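Local coordinates for protein glycoside hydrolase family 81 (Clostridium thermocellum, PDB 6FOP) that probably hydrolyses internal beta-1,3-glucosidic bonds of laminarin and related beta-1,3-glucans as a family 81 glucanase of the Clostridium thermocellum cellulosome, at residues 377-382 / 389-394; 414-419 / 451-456; 534-539 / 592-597. All blocks are in the same frame, centred on the assembly; numbering follows the deposited sequence.

Contact 1 of 3, residues 377-382 / 389-394. With CA (calcium ion), chain C; CA (calcium ion), chain D.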
loop_
_atom_site.group_PDB
_atom_site.type_symbol
_atom_site.label_atom_id
_atom_site.label_comp_id
_atom_site.label_asym_id
_atom_site.label_seq_id
_atom_site.Cartn_x
_atom_site.Cartn_y
_atom_site.Cartn_z
ATOM N N GLU A 377 10.534 2.914 -25.339
ATOM C CA GLU A 377 11.948 2.874 -25.709
ATOM C C GLU A 377 12.578 4.265 -25.498
ATOM O O GLU A 377 13.694 4.369 -25.017
ATOM C CB GLU A 377 12.114 2.389 -27.149
ATOM C CG GLU A 377 11.672 0.939 -27.349
ATOM C CD GLU A 377 11.597 0.499 -28.795
ATOM O OE1 GLU A 377 12.195 1.161 -29.663
ATOM O OE2 GLU A 377 10.957 -0.547 -29.048
ATOM N N ASP A 378 11.829 5.328 -25.781
ATOM C CA ASP A 378 12.300 6.707 -25.538
ATOM C C ASP A 378 12.462 6.935 -24.011
ATOM O O ASP A 378 13.545 7.302 -23.531
ATOM C CB ASP A 378 11.352 7.737 -26.202
ATOM C CG ASP A 378 11.868 9.162 -26.139
ATOM O OD1 ASP A 378 12.823 9.490 -25.372
ATOM O OD2 ASP A 378 11.325 9.999 -26.904
ATOM N N TRP A 379 11.404 6.686 -23.255
ATOM C CA TRP A 379 11.492 6.876 -21.807
ATOM C C TRP A 379 12.623 6.076 -21.203
ATOM O O TRP A 379 13.244 6.539 -20.244
ATOM C CB TRP A 379 10.159 6.558 -21.118
ATOM C CG TRP A 379 9.146 7.681 -21.162
ATOM C CD1 TRP A 379 8.129 7.860 -22.070
ATOM C CD2 TRP A 379 9.051 8.778 -20.258
ATOM N NE1 TRP A 379 7.428 8.981 -21.772
ATOM C CE2 TRP A 379 7.960 9.557 -20.648
ATOM C CE3 TRP A 379 9.778 9.159 -19.125
ATOM C CZ2 TRP A 379 7.600 10.727 -19.965
ATOM C CZ3 TRP A 379 9.426 10.295 -18.462
ATOM C CH2 TRP A 379 8.339 11.059 -18.859
ATOM N N PHE A 380 12.857 4.857 -21.716
ATOM C CA PHE A 380 13.853 3.945 -21.176
ATOM C C PHE A 380 15.263 4.168 -21.706
ATOM O O PHE A 380 16.142 3.337 -21.460
ATOM C CB PHE A 380 13.428 2.466 -21.379
ATOM C CG PHE A 380 12.191 2.043 -20.642
ATOM C CD1 PHE A 380 11.727 2.716 -19.506
ATOM C CD2 PHE A 380 11.494 0.920 -21.065
ATOM C CE1 PHE A 380 10.598 2.281 -18.830
ATOM C CE2 PHE A 380 10.381 0.484 -20.393
ATOM C CZ PHE A 380 9.926 1.169 -19.271
ATOM N N THR A 381 15.473 5.300 -22.396
ATOM C CA THR A 381 16.787 5.723 -22.867
ATOM C C THR A 381 17.019 7.184 -22.451
ATOM O O THR A 381 16.201 8.049 -22.726
ATOM C CB THR A 381 16.851 5.633 -24.405
ATOM O OG1 THR A 381 16.503 4.301 -24.816
ATOM C CG2 THR A 381 18.239 5.963 -24.899
ATOM N N ALA A 382 18.122 7.441 -21.760
ATOM C CA ALA A 382 18.503 8.792 -21.357
ATOM C C ALA A 382 19.625 9.257 -22.268
ATOM O O ALA A 382 20.780 8.860 -22.108
ATOM C CB ALA A 382 18.955 8.803 -19.882
ATOM N N LYS A 389 11.484 12.766 -21.212
ATOM C CA LYS A 389 11.336 11.369 -21.530
ATOM C C LYS A 389 12.635 10.634 -21.242
ATOM O O LYS A 389 13.291 10.085 -22.114
ATOM C CB LYS A 389 10.793 11.098 -22.950
ATOM C CG LYS A 389 9.502 11.814 -23.267
ATOM C CD LYS A 389 9.009 11.444 -24.666
ATOM C CE LYS A 389 7.621 12.008 -24.922
ATOM N NZ LYS A 389 7.558 13.493 -24.815
ATOM N N LEU A 390 12.950 10.616 -19.952
ATOM C CA LEU A 390 14.148 9.951 -19.447
ATOM C C LEU A 390 13.965 9.693 -17.962
ATOM O O LEU A 390 13.119 10.334 -17.300
ATOM C CB LEU A 390 15.418 10.795 -19.684
ATOM C CG LEU A 390 15.375 12.156 -18.959
ATOM C CD1 LEU A 390 16.153 12.153 -17.651
ATOM C CD2 LEU A 390 15.724 13.325 -19.819
ATOM N N PHE A 391 14.756 8.752 -17.464
ATOM C CA PHE A 391 14.843 8.449 -16.033
ATOM C C PHE A 391 16.202 8.837 -15.480
ATOM O O PHE A 391 17.231 8.532 -16.078
ATOM C CB PHE A 391 14.529 6.962 -15.738
ATOM C CG PHE A 391 13.050 6.638 -15.875
ATOM C CD1 PHE A 391 12.162 6.933 -14.852
ATOM C CD2 PHE A 391 12.539 6.120 -17.056
ATOM C CE1 PHE A 391 10.810 6.690 -14.986
ATOM C CE2 PHE A 391 11.189 5.872 -17.187
ATOM C CZ PHE A 391 10.321 6.183 -16.169
ATOM N N TYR A 392 16.164 9.493 -14.318
ATOM C CA TYR A 392 17.327 9.954 -13.569
ATOM C C TYR A 392 17.415 9.177 -12.268
ATOM O O TYR A 392 16.404 8.985 -11.601
ATOM C CB TYR A 392 17.114 11.453 -13.262
ATOM C CG TYR A 392 18.072 12.054 -12.272
ATOM C CD1 TYR A 392 19.292 12.544 -12.679
ATOM C CD2 TYR A 392 17.729 12.174 -10.927
ATOM C CE1 TYR A 392 20.173 13.101 -11.776
ATOM C CE2 TYR A 392 18.601 12.735 -10.013
ATOM C CZ TYR A 392 19.820 13.212 -10.443
ATOM O OH TYR A 392 20.711 13.786 -9.560
ATOM N N TYR A 393 18.623 8.772 -11.880
ATOM C CA TYR A 393 18.815 8.083 -10.600
ATOM C C TYR A 393 19.406 9.061 -9.592
ATOM O O TYR A 393 20.495 9.628 -9.817
ATOM C CB TYR A 393 19.751 6.898 -10.757
ATOM C CG TYR A 393 19.930 6.126 -9.474
ATOM C CD1 TYR A 393 18.951 5.265 -8.998
ATOM C CD2 TYR A 393 21.087 6.222 -8.741
ATOM C CE1 TYR A 393 19.112 4.575 -7.814
ATOM C CE2 TYR A 393 21.240 5.542 -7.560
ATOM C CZ TYR A 393 20.262 4.708 -7.099
ATOM O OH TYR A 393 20.492 4.023 -5.919
ATOM N N ASP A 394 18.652 9.298 -8.514
ATOM C CA ASP A 394 19.129 10.069 -7.376
ATOM C C ASP A 394 19.861 9.118 -6.436
ATOM O O ASP A 394 19.258 8.172 -5.946
ATOM C CB ASP A 394 17.943 10.744 -6.692
ATOM C CG ASP A 394 18.347 11.549 -5.459
ATOM O OD1 ASP A 394 18.806 10.958 -4.464
ATOM O OD2 ASP A 394 18.214 12.780 -5.496
HETATM CA CA CA C . 14.635 9.357 -23.888
HETATM CA CA CA D . 13.309 11.637 -26.702
HETATM O O HOH W 1 15.898 6.803 -19.218
HETATM O O HOH W 2 12.220 12.515 -28.538
HETATM O O HOH W 3 12.399 13.227 -25.483
HETATM O O HOH W 4 14.549 10.154 -28.072
HETATM O O HOH W 5 14.988 13.083 -27.653
#
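A two-calcium site ties the C-terminal end of helix 362-379 to the start of strand 390-394, with D378 and T381 on one side and K389 on the other supplying ligands. D378 gives the first calcium both its carbonyl O and OD1, and the carbonyl oxygens of T381 and K389 join them, K389 O at 2.3 Å from the metal. Sharing this cation brings D378 O and K389 O to 3.1 Å from each other. With CG anti to the backbone N (chi1 -173°), the D378 carboxylate also chelates the second calcium, OD1 bridging the two metals and OD2 lying 2.6 Å from the second; four waters complete much of that shell. E386, from the connecting loop, contributes to both ions.

Beside the metals, K389 lays its backbone over one face of the W379 indole: CA stands 3.6 Å from the six-membered-ring centroid, 11° off the normal, a CH-pi contact, while CG reaches CE2 and NE1. F391 meets the same indole obliquely, the planes 50° apart, and its CE2 lies 4.0 Å from CD1 at the edge of the F380 ring. One water links the W379 carbonyl, to which it donates, to the F391 amide. K389 and L390 both pair with Y403, a G1 beta bulge at the start of the antiparallel hairpin of strands 390-394 and 399-403.

Contact 2 of 3, residues 414-419 / 451-456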
loop_
_atom_site.group_PDB
_atom_site.type_symbol
_atom_site.label_atom_id
_atom_site.label_comp_id
_atom_site.label_asym_id
_atom_site.label_seq_id
_atom_site.Cartn_x
_atom_site.Cartn_y
_atom_site.Cartn_z
ATOM N N ASN A 414 6.672 11.620 -4.216
ATOM C CA ASN A 414 5.283 11.164 -4.190
ATOM C C ASN A 414 4.965 10.183 -5.327
ATOM O O ASN A 414 5.467 10.333 -6.438
ATOM C CB ASN A 414 4.305 12.320 -4.349
ATOM C CG ASN A 414 4.315 13.302 -3.195
ATOM O OD1 ASN A 414 4.669 12.976 -2.062
ATOM N ND2 ASN A 414 3.940 14.543 -3.501
ATOM N N ASP A 415 4.132 9.192 -5.034
ATOM C CA ASP A 415 3.303 8.590 -6.080
ATOM C C ASP A 415 4.041 7.749 -7.124
ATOM O O ASP A 415 3.494 7.519 -8.209
ATOM C CB ASP A 415 2.483 9.656 -6.842
ATOM C CG ASP A 415 1.546 10.470 -5.960
ATOM O OD1 ASP A 415 1.443 10.183 -4.767
ATOM O OD2 ASP A 415 0.929 11.428 -6.485
ATOM N N HIS A 416 5.241 7.248 -6.856
ATOM C CA HIS A 416 5.918 6.544 -7.942
ATOM C C HIS A 416 5.145 5.306 -8.393
ATOM O O HIS A 416 5.204 4.929 -9.571
ATOM C CB HIS A 416 7.353 6.159 -7.587
ATOM C CG HIS A 416 8.294 7.322 -7.570
ATOM N ND1 HIS A 416 9.663 7.167 -7.582
ATOM C CD2 HIS A 416 8.070 8.654 -7.525
ATOM C CE1 HIS A 416 10.242 8.358 -7.580
ATOM N NE2 HIS A 416 9.296 9.277 -7.536
ATOM N N HIS A 417 4.501 4.625 -7.458
ATOM C CA HIS A 417 3.687 3.459 -7.819
ATOM C C HIS A 417 2.541 3.831 -8.767
ATOM O O HIS A 417 2.295 3.107 -9.746
ATOM C CB HIS A 417 3.226 2.664 -6.571
ATOM C CG HIS A 417 2.340 3.422 -5.616
ATOM N ND1 HIS A 417 2.391 4.783 -5.442
ATOM C CD2 HIS A 417 1.385 2.976 -4.777
ATOM C CE1 HIS A 417 1.503 5.141 -4.532
ATOM N NE2 HIS A 417 0.880 4.059 -4.112
ATOM N N PHE A 418 1.879 4.969 -8.508
ATOM C CA PHE A 418 0.786 5.407 -9.377
ATOM C C PHE A 418 1.335 5.686 -10.780
ATOM O O PHE A 418 0.727 5.284 -11.789
ATOM C CB PHE A 418 0.160 6.703 -8.869
ATOM C CG PHE A 418 -0.462 6.628 -7.487
ATOM C CD1 PHE A 418 -0.914 5.447 -6.933
ATOM C CD2 PHE A 418 -0.668 7.809 -6.790
ATOM C CE1 PHE A 418 -1.573 5.452 -5.712
ATOM C CE2 PHE A 418 -1.281 7.806 -5.560
ATOM C CZ PHE A 418 -1.738 6.623 -5.030
ATOM N N HIS A 419 2.429 6.433 -10.870
ATOM C CA HIS A 419 2.942 6.814 -12.180
ATOM C C HIS A 419 3.456 5.590 -12.919
ATOM O O HIS A 419 3.124 5.344 -14.091
ATOM C CB HIS A 419 4.111 7.785 -12.082
ATOM C CG HIS A 419 3.808 9.165 -11.611
ATOM N ND1 HIS A 419 2.978 9.499 -10.566
ATOM C CD2 HIS A 419 4.361 10.325 -12.026
ATOM C CE1 HIS A 419 3.032 10.810 -10.374
ATOM N NE2 HIS A 419 3.863 11.326 -11.243
ATOM N N ILE A 451 10.200 -1.449 -11.601
ATOM C CA ILE A 451 9.649 -2.339 -10.581
ATOM C C ILE A 451 10.430 -2.182 -9.261
ATOM O O ILE A 451 9.821 -2.050 -8.191
ATOM C CB ILE A 451 9.635 -3.823 -11.013
ATOM C CG1 ILE A 451 8.790 -3.990 -12.293
ATOM C CG2 ILE A 451 9.107 -4.712 -9.869
ATOM C CD1 ILE A 451 8.780 -5.396 -12.847
ATOM N N LYS A 452 11.756 -2.165 -9.349
ATOM C CA LYS A 452 12.590 -2.031 -8.163
ATOM C C LYS A 452 12.429 -0.684 -7.504
ATOM O O LYS A 452 12.494 -0.599 -6.265
ATOM C CB LYS A 452 14.076 -2.333 -8.438
ATOM C CG LYS A 452 14.349 -3.788 -8.680
ATOM C CD LYS A 452 15.801 -4.021 -9.066
ATOM C CE LYS A 452 16.184 -5.482 -8.943
ATOM N NZ LYS A 452 16.421 -5.861 -7.534
ATOM N N ASP A 453 12.226 0.394 -8.255
ATOM C CA ASP A 453 12.015 1.658 -7.594
ATOM C C ASP A 453 10.778 1.621 -6.683
ATOM O O ASP A 453 10.828 2.145 -5.574
ATOM C CB ASP A 453 11.887 2.819 -8.582
ATOM C CG ASP A 453 11.710 4.150 -7.873
ATOM O OD1 ASP A 453 12.705 4.653 -7.271
ATOM O OD2 ASP A 453 10.577 4.671 -7.891
ATOM N N ILE A 454 9.675 1.001 -7.137
ATOM C CA ILE A 454 8.433 1.043 -6.370
ATOM C C ILE A 454 8.211 -0.148 -5.456
ATOM O O ILE A 454 7.468 -0.028 -4.482
ATOM C CB ILE A 454 7.208 1.230 -7.276
ATOM C CG1 ILE A 454 6.941 0.011 -8.194
ATOM C CG2 ILE A 454 7.375 2.533 -8.062
ATOM C CD1 ILE A 454 5.666 0.144 -9.018
ATOM N N ALA A 455 8.892 -1.256 -5.729
ATOM C CA ALA A 455 8.587 -2.561 -5.138
ATOM C C ALA A 455 9.798 -3.509 -5.198
ATOM O O ALA A 455 9.662 -4.672 -5.507
ATOM C CB ALA A 455 7.367 -3.177 -5.799
ATOM N N ASN A 456 10.972 -3.000 -4.813
ATOM C CA ASN A 456 12.166 -3.845 -4.793
ATOM C C ASN A 456 11.944 -4.999 -3.782
ATOM O O ASN A 456 11.589 -4.760 -2.622
ATOM C CB ASN A 456 13.408 -3.049 -4.426
ATOM C CG ASN A 456 14.677 -3.871 -4.482
ATOM O OD1 ASN A 456 14.746 -4.924 -5.128
ATOM N ND2 ASN A 456 15.678 -3.425 -3.741
#
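H416 and D453 make the polar link between the first turn of helix 416-433 and the last turns of helix 440-455. The imidazole donates through ND1 to D453 OD2 over 2.7 Å, nearly straight at 163°. The oxygen lies close to the ring plane, at the imidazole edge, and is approached on its syn side; ring and carboxylate are twisted 33° against each other. D453 reaches across with CG anti to its backbone N (chi1 -178°), and the two side chains meet at about a right angle. Both groups have further partners: H416 NE2 bonds to the carbonyl of S409, while D453 OD1 receives R468 in a salt bridge together with the T399 hydroxyl and the L400 amide. The buried carboxylate is thereby gripped at both oxygens, which probably favours its charged form, and both imidazole nitrogens face acceptors, consistent with a doubly protonated, positively charged ring.

The two long helices, linked through the short helix 435-438, belong to the helical C-terminal domain of the six-hairpin clan, consistent with an (alpha/alpha)6 barrel. Within 414-419 and 451-456 the CA atoms nearest each other are those of H417 and I454, 5.5 Å apart.

Apolar contact comes from I454. Its CG2 methyl rests against the backbone of H416, 3.6 Å from H416 O, and lies 3.7 Å from H416 CB, while CD1 reaches along to H417 CA at 4.0 Å. The H417 ring turns away from this helix, and its NE2 is bonded to Q491 OE1. Y420 and L424, further along helix 416-433, continue the cover over I454.

Contact 3 of 3, residues 534-539 / 592-597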
loop_
_atom_site.group_PDB
_atom_site.type_symbol
_atom_site.label_atom_id
_atom_site.label_comp_id
_atom_site.label_asym_id
_atom_site.label_seq_id
_atom_site.Cartn_x
_atom_site.Cartn_y
_atom_site.Cartn_z
ATOM N N TYR A 534 -10.437 -0.783 4.680
ATOM C CA TYR A 534 -10.187 0.614 5.088
ATOM C C TYR A 534 -10.755 1.630 4.109
ATOM O O TYR A 534 -10.948 2.772 4.466
ATOM C CB TYR A 534 -8.691 0.851 5.395
ATOM C CG TYR A 534 -8.140 -0.262 6.266
ATOM C CD1 TYR A 534 -8.708 -0.558 7.509
ATOM C CD2 TYR A 534 -7.117 -1.066 5.818
ATOM C CE1 TYR A 534 -8.272 -1.630 8.264
ATOM C CE2 TYR A 534 -6.663 -2.139 6.542
ATOM C CZ TYR A 534 -7.240 -2.432 7.774
ATOM O OH TYR A 534 -6.800 -3.522 8.505
ATOM N N TRP A 535 -10.989 1.216 2.864
ATOM C CA TRP A 535 -11.660 2.081 1.874
ATOM C C TRP A 535 -13.152 1.782 1.709
ATOM O O TRP A 535 -13.975 2.693 1.694
ATOM C CB TRP A 535 -10.939 1.987 0.506
ATOM C CG TRP A 535 -9.694 2.840 0.371
ATOM C CD1 TRP A 535 -9.616 4.037 -0.196
ATOM C CD2 TRP A 535 -8.356 2.550 0.871
ATOM N NE1 TRP A 535 -8.339 4.529 -0.161
ATOM C CE2 TRP A 535 -7.535 3.631 0.491
ATOM C CE3 TRP A 535 -7.770 1.475 1.549
ATOM C CZ2 TRP A 535 -6.166 3.667 0.768
ATOM C CZ3 TRP A 535 -6.409 1.523 1.836
ATOM C CH2 TRP A 535 -5.633 2.626 1.471
ATOM N N PHE A 536 -13.506 0.501 1.627
ATOM C CA PHE A 536 -14.900 0.124 1.379
ATOM C C PHE A 536 -15.652 -0.436 2.589
ATOM O O PHE A 536 -16.879 -0.539 2.531
ATOM C CB PHE A 536 -14.987 -0.907 0.250
ATOM C CG PHE A 536 -14.447 -0.438 -1.077
ATOM C CD1 PHE A 536 -14.737 0.826 -1.551
ATOM C CD2 PHE A 536 -13.672 -1.282 -1.880
ATOM C CE1 PHE A 536 -14.246 1.266 -2.774
ATOM C CE2 PHE A 536 -13.200 -0.857 -3.129
ATOM C CZ PHE A 536 -13.467 0.431 -3.556
ATOM N N ASP A 537 -14.918 -0.802 3.655
ATOM C CA ASP A 537 -15.507 -1.409 4.871
ATOM C C ASP A 537 -16.639 -2.387 4.512
ATOM O O ASP A 537 -17.786 -2.261 4.960
ATOM C CB ASP A 537 -16.006 -0.319 5.848
ATOM C CG ASP A 537 -16.406 -0.856 7.207
ATOM O OD1 ASP A 537 -16.030 -1.976 7.558
ATOM O OD2 ASP A 537 -17.088 -0.093 7.952
ATOM N N LEU A 538 -16.293 -3.394 3.719
ATOM C CA LEU A 538 -17.287 -4.381 3.286
ATOM C C LEU A 538 -17.944 -5.137 4.424
ATOM O O LEU A 538 -19.100 -5.526 4.323
ATOM C CB LEU A 538 -16.683 -5.374 2.292
ATOM C CG LEU A 538 -16.151 -4.849 0.969
ATOM C CD1 LEU A 538 -15.763 -6.032 0.104
ATOM C CD2 LEU A 538 -17.191 -4.007 0.260
ATOM N N TYR A 539 -17.197 -5.337 5.508
ATOM C CA TYR A 539 -17.702 -6.125 6.644
ATOM C C TYR A 539 -18.481 -5.249 7.654
ATOM O O TYR A 539 -19.000 -5.757 8.640
ATOM C CB TYR A 539 -16.539 -6.866 7.307
ATOM C CG TYR A 539 -15.887 -7.851 6.373
ATOM C CD1 TYR A 539 -16.388 -9.146 6.233
ATOM C CD2 TYR A 539 -14.800 -7.482 5.595
ATOM C CE1 TYR A 539 -15.802 -10.043 5.347
ATOM C CE2 TYR A 539 -14.223 -8.366 4.694
ATOM C CZ TYR A 539 -14.710 -9.641 4.590
ATOM O OH TYR A 539 -14.107 -10.495 3.688
ATOM N N PRO A 592 -21.538 -7.737 -4.621
ATOM C CA PRO A 592 -22.393 -6.941 -5.536
ATOM C C PRO A 592 -23.372 -6.011 -4.814
ATOM O O PRO A 592 -23.692 -4.966 -5.356
ATOM C CB PRO A 592 -23.149 -7.974 -6.341
ATOM C CG PRO A 592 -22.535 -9.256 -6.068
ATOM C CD PRO A 592 -21.618 -9.180 -4.899
ATOM N N ASN A 593 -23.849 -6.394 -3.617
ATOM C CA ASN A 593 -24.718 -5.507 -2.852
ATOM C C ASN A 593 -23.987 -4.234 -2.444
ATOM O O ASN A 593 -24.605 -3.182 -2.358
ATOM C CB ASN A 593 -25.319 -6.225 -1.638
ATOM C CG ASN A 593 -26.210 -7.386 -2.040
ATOM O OD1 ASN A 593 -26.068 -8.504 -1.543
ATOM N ND2 ASN A 593 -27.124 -7.125 -2.954
ATOM N N TYR A 594 -22.679 -4.339 -2.166
ATOM C CA TYR A 594 -21.897 -3.146 -1.853
ATOM C C TYR A 594 -21.776 -2.245 -3.085
ATOM O O TYR A 594 -21.841 -1.021 -2.959
ATOM C CB TYR A 594 -20.498 -3.466 -1.276
ATOM C CG TYR A 594 -19.744 -2.189 -0.951
ATOM C CD1 TYR A 594 -20.069 -1.433 0.181
ATOM C CD2 TYR A 594 -18.761 -1.691 -1.809
ATOM C CE1 TYR A 594 -19.430 -0.222 0.441
ATOM C CE2 TYR A 594 -18.118 -0.481 -1.558
ATOM C CZ TYR A 594 -18.441 0.236 -0.404
ATOM O OH TYR A 594 -17.815 1.432 -0.156
ATOM N N ILE A 595 -21.593 -2.829 -4.277
ATOM C CA ILE A 595 -21.573 -2.000 -5.504
ATOM C C ILE A 595 -22.851 -1.116 -5.549
ATOM O O ILE A 595 -22.793 0.095 -5.749
ATOM C CB ILE A 595 -21.559 -2.881 -6.798
ATOM C CG1 ILE A 595 -20.313 -3.772 -6.943
ATOM C CG2 ILE A 595 -21.778 -2.023 -8.034
ATOM C CD1 ILE A 595 -19.061 -3.018 -7.232
ATOM N N LYS A 596 -23.999 -1.746 -5.327
ATOM C CA LYS A 596 -25.287 -1.041 -5.314
ATOM C C LYS A 596 -25.331 0.051 -4.243
ATOM O O LYS A 596 -25.665 1.188 -4.538
ATOM C CB LYS A 596 -26.434 -2.042 -5.150
ATOM C CG LYS A 596 -27.824 -1.412 -5.205
ATOM C CD LYS A 596 -28.037 -0.630 -6.492
ATOM C CE LYS A 596 -29.499 -0.448 -6.890
ATOM N NZ LYS A 596 -29.705 0.664 -7.871
ATOM N N GLN A 597 -24.929 -0.284 -3.011
ATOM C CA GLN A 597 -24.925 0.683 -1.911
ATOM C C GLN A 597 -23.983 1.852 -2.175
ATOM O O GLN A 597 -24.285 3.007 -1.843
ATOM C CB GLN A 597 -24.523 0.007 -0.604
ATOM C CG GLN A 597 -25.520 -0.974 -0.024
ATOM C CD GLN A 597 -24.962 -1.700 1.199
ATOM O OE1 GLN A 597 -23.796 -2.083 1.243
ATOM N NE2 GLN A 597 -25.795 -1.875 2.203
#
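Helix 592-606 of the C-terminal domain sends the Y594 side chain from its first turn into the loop that follows helix 514-534, where F536 and L538 receive it. Y594 CG stands anti to the backbone N (chi1 -179°), extending the phenol away from its helix. One face of the ring takes the L538 CD2 methyl in a CH-pi contact: CD2 is 3.7 Å from the ring centroid, 27° off the normal, and L538 CD2 lies 3.4 Å from Y594 CG, toward the rim. F536 meets the outer half of the ring. The two aromatic planes are inclined at 50° with centroids 5.5 Å apart, and F536 CD1 lies 3.6 Å from Y594 CE2. The carbonyl of F536 touches the phenol obliquely, its O being 3.3 Å from Y594 CE1. Between F536 and L538, D537 takes a positive phi as the chain leaves helical geometry.

The contact is mainly apolar and aromatic, with the F536 carbonyl against the ring, and Y594 OH is bonded elsewhere, to N550 O and N598 ND2. Since N550 O can only accept and N598 ND2 only donate, the hydroxyl serves as both donor and acceptor, which would restrain the ring.

Overall arrangement
All three contacts follow one another within the family 81 C-terminal domain. Contacts 1 and 2 are neighbours, with centres 15 Å apart and nearest atoms about 6 Å apart. Both helices of contact 2 pack against contact 1: 440-455 on F380, and 416-433 through Y420 on F391. Contact 3 lies across the chain's centre from contact 1, 40 Å between centres, and 28 Å from contact 2. H417 of contact 2 bonds to Q491, and W535 of contact 3 to the carbonyl of adjacent A492, probably this mutant's engineered alanine. Calcium is integral to contact 1; R468, salt-bridged to D453, helps bind another calcium about 9 Å from the H417 side chain; nickel lies about 8 Å from that of Y594.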